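Long-range contact in phosphoserine phosphatase (Thermococcus onnurineus, PDB 4AP9), which probably hydrolyses L-phosphoserine to L-serine and phosphate in a magnesium-dependent manner, the last step of serine biosynthesis: residues E37-L42 and K58-I63. Sequence-based numbering, arbitrary orientation.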
loop_
_atom_site.group_PDB
_atom_site.type_symbol
_atom_site.label_atom_id
_atom_site.label_comp_id
_atom_site.label_asym_id
_atom_site.label_seq_id
_atom_site.Cartn_x
_atom_site.Cartn_y
_atom_site.Cartn_z
ATOM N N GLU A 37 16.066 -42.052 10.212
ATOM C CA GLU A 37 15.064 -41.347 9.421
ATOM C C GLU A 37 14.933 -39.874 9.840
ATOM O O GLU A 37 14.669 -39.010 9.002
ATOM C CB GLU A 37 13.708 -42.062 9.517
ATOM C CG GLU A 37 12.633 -41.536 8.553
ATOM C CD GLU A 37 11.270 -42.192 8.774
ATOM O OE1 GLU A 37 11.181 -43.140 9.579
ATOM O OE2 GLU A 37 10.287 -41.750 8.146
ATOM N N ILE A 38 15.134 -39.585 11.124
ATOM C CA ILE A 38 15.006 -38.201 11.592
ATOM C C ILE A 38 16.041 -37.297 10.938
ATOM O O ILE A 38 15.721 -36.201 10.481
ATOM C CB ILE A 38 15.126 -38.091 13.123
ATOM C CG1 ILE A 38 13.940 -38.799 13.789
ATOM C CG2 ILE A 38 15.173 -36.610 13.550
ATOM C CD1 ILE A 38 14.082 -38.955 15.308
ATOM N N GLU A 39 17.283 -37.765 10.890
ATOM C CA GLU A 39 18.360 -36.966 10.334
ATOM C C GLU A 39 18.247 -36.910 8.809
ATOM O O GLU A 39 18.580 -35.897 8.179
ATOM C CB GLU A 39 19.720 -37.531 10.776
ATOM C CG GLU A 39 20.854 -36.565 10.607
ATOM C CD GLU A 39 22.002 -36.807 11.568
ATOM O OE1 GLU A 39 22.072 -37.880 12.205
ATOM O OE2 GLU A 39 22.841 -35.908 11.684
ATOM N N GLU A 40 17.770 -37.997 8.217
ATOM C CA GLU A 40 17.569 -38.033 6.779
ATOM C C GLU A 40 16.515 -37.010 6.369
ATOM O O GLU A 40 16.684 -36.290 5.395
ATOM C CB GLU A 40 17.141 -39.423 6.330
ATOM C CG GLU A 40 16.960 -39.534 4.834
ATOM C CD GLU A 40 16.696 -40.959 4.389
ATOM O OE1 GLU A 40 15.542 -41.423 4.516
ATOM O OE2 GLU A 40 17.648 -41.616 3.926
ATOM N N LEU A 41 15.433 -36.952 7.132
ATOM C CA LEU A 41 14.390 -35.952 6.913
ATOM C C LEU A 41 14.937 -34.536 7.049
ATOM O O LEU A 41 14.563 -33.642 6.290
ATOM C CB LEU A 41 13.243 -36.157 7.899
ATOM C CG LEU A 41 12.329 -37.334 7.549
ATOM C CD1 LEU A 41 11.396 -37.616 8.710
ATOM C CD2 LEU A 41 11.564 -37.035 6.269
ATOM N N LEU A 42 15.820 -34.329 8.022
ATOM C CA LEU A 42 16.471 -33.038 8.172
ATOM C C LEU A 42 17.259 -32.708 6.908
ATOM O O LEU A 42 17.128 -31.621 6.362
ATOM C CB LEU A 42 17.397 -33.012 9.397
ATOM C CG LEU A 42 18.234 -31.754 9.649
ATOM C CD1 LEU A 42 17.342 -30.526 9.887
ATOM C CD2 LEU A 42 19.198 -31.945 10.818
ATOM N N LYS A 58 7.119 -34.329 9.856
ATOM C CA LYS A 58 7.489 -35.750 9.863
ATOM C C LYS A 58 8.508 -36.061 10.968
ATOM O O LYS A 58 8.448 -37.117 11.608
ATOM C CB LYS A 58 8.032 -36.199 8.499
ATOM C CG LYS A 58 6.966 -36.405 7.421
ATOM C CD LYS A 58 7.586 -36.942 6.130
ATOM C CE LYS A 58 6.535 -37.606 5.226
ATOM N NZ LYS A 58 5.325 -36.765 4.978
ATOM N N ARG A 59 9.451 -35.149 11.181
ATOM C CA ARG A 59 10.409 -35.285 12.275
ATOM C C ARG A 59 9.676 -35.216 13.616
ATOM O O ARG A 59 9.927 -36.011 14.521
ATOM C CB ARG A 59 11.487 -34.198 12.184
ATOM C CG ARG A 59 12.556 -34.496 11.109
ATOM C CD ARG A 59 13.577 -33.383 10.966
ATOM N NE ARG A 59 13.052 -32.268 10.175
ATOM C CZ ARG A 59 13.361 -30.995 10.359
ATOM N NH1 ARG A 59 14.193 -30.631 11.319
ATOM N NH2 ARG A 59 12.821 -30.074 9.590
ATOM N N VAL A 60 8.752 -34.271 13.732
ATOM C CA VAL A 60 7.991 -34.110 14.968
ATOM C C VAL A 60 7.239 -35.396 15.306
ATOM O O VAL A 60 7.211 -35.827 16.458
ATOM C CB VAL A 60 7.018 -32.947 14.859
ATOM C CG1 VAL A 60 5.928 -33.037 15.942
ATOM C CG2 VAL A 60 7.787 -31.655 14.954
ATOM N N GLY A 61 6.657 -36.004 14.276
ATOM C CA GLY A 61 5.928 -37.243 14.406
ATOM C C GLY A 61 6.791 -38.374 14.928
ATOM O O GLY A 61 6.335 -39.194 15.729
ATOM N N LEU A 62 8.042 -38.410 14.482
ATOM C CA LEU A 62 8.958 -39.473 14.866
ATOM C C LEU A 62 9.454 -39.382 16.315
ATOM O O LEU A 62 10.051 -40.332 16.817
ATOM C CB LEU A 62 10.148 -39.549 13.899
ATOM C CG LEU A 62 9.830 -40.059 12.488
ATOM C CD1 LEU A 62 10.894 -39.651 11.488
ATOM C CD2 LEU A 62 9.666 -41.563 12.503
ATOM N N ILE A 63 9.230 -38.253 16.982
ATOM C CA ILE A 63 9.567 -38.196 18.403
ATOM C C ILE A 63 8.346 -38.091 19.315
ATOM O O ILE A 63 8.472 -37.825 20.509
ATOM C CB ILE A 63 10.621 -37.100 18.750
ATOM C CG1 ILE A 63 10.109 -35.694 18.422
ATOM C CG2 ILE A 63 11.961 -37.392 18.070
ATOM C CD1 ILE A 63 10.880 -34.574 19.125
#
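The guanidinium of Arg59 lies against Leu42, whose CD1 comes within 3.5 Å of NH1 while its CA lies over one face of the group, displaced from the centre toward the NE side. Cation-pi contacts with Trp26 and Trp52 grip the same charge, and NE makes a weak hydrogen bond to Ser55 O. The setting is an antiparallel helix pair, 36-47 and 52-62, in the helical cap inserted into this haloacid dehalogenase fold; the local axes run at 166° and 9.5 Å apart. Packing, without hydrogen bonds, joins the two segments. With CG beside the backbone N (chi1 -78°), Arg59 sets CG 3.7 Å from Leu41 CB and CD 3.6 Å from Ile38 O; a bend at chi3 (-79°) carries the guanidinium past Leu42, toward the C-terminal end of helix 36-47. Ile38 and Leu62 run alongside each other in opposite senses, Ile38 CG1 against Leu62 CB. Beside Trp26, Ile38 and Ile63 cross nearly at right angles, CD1 of the first against CG2 of the second. Lys58 offers CB to Leu41 CD1, its NZ being salt-bridged to Asp54. The extended Glu37 crosses the end of Leu62. Leu41 and Leu62 meet tip to tip, their CD1 methyls tightly packed at 3.5 Å.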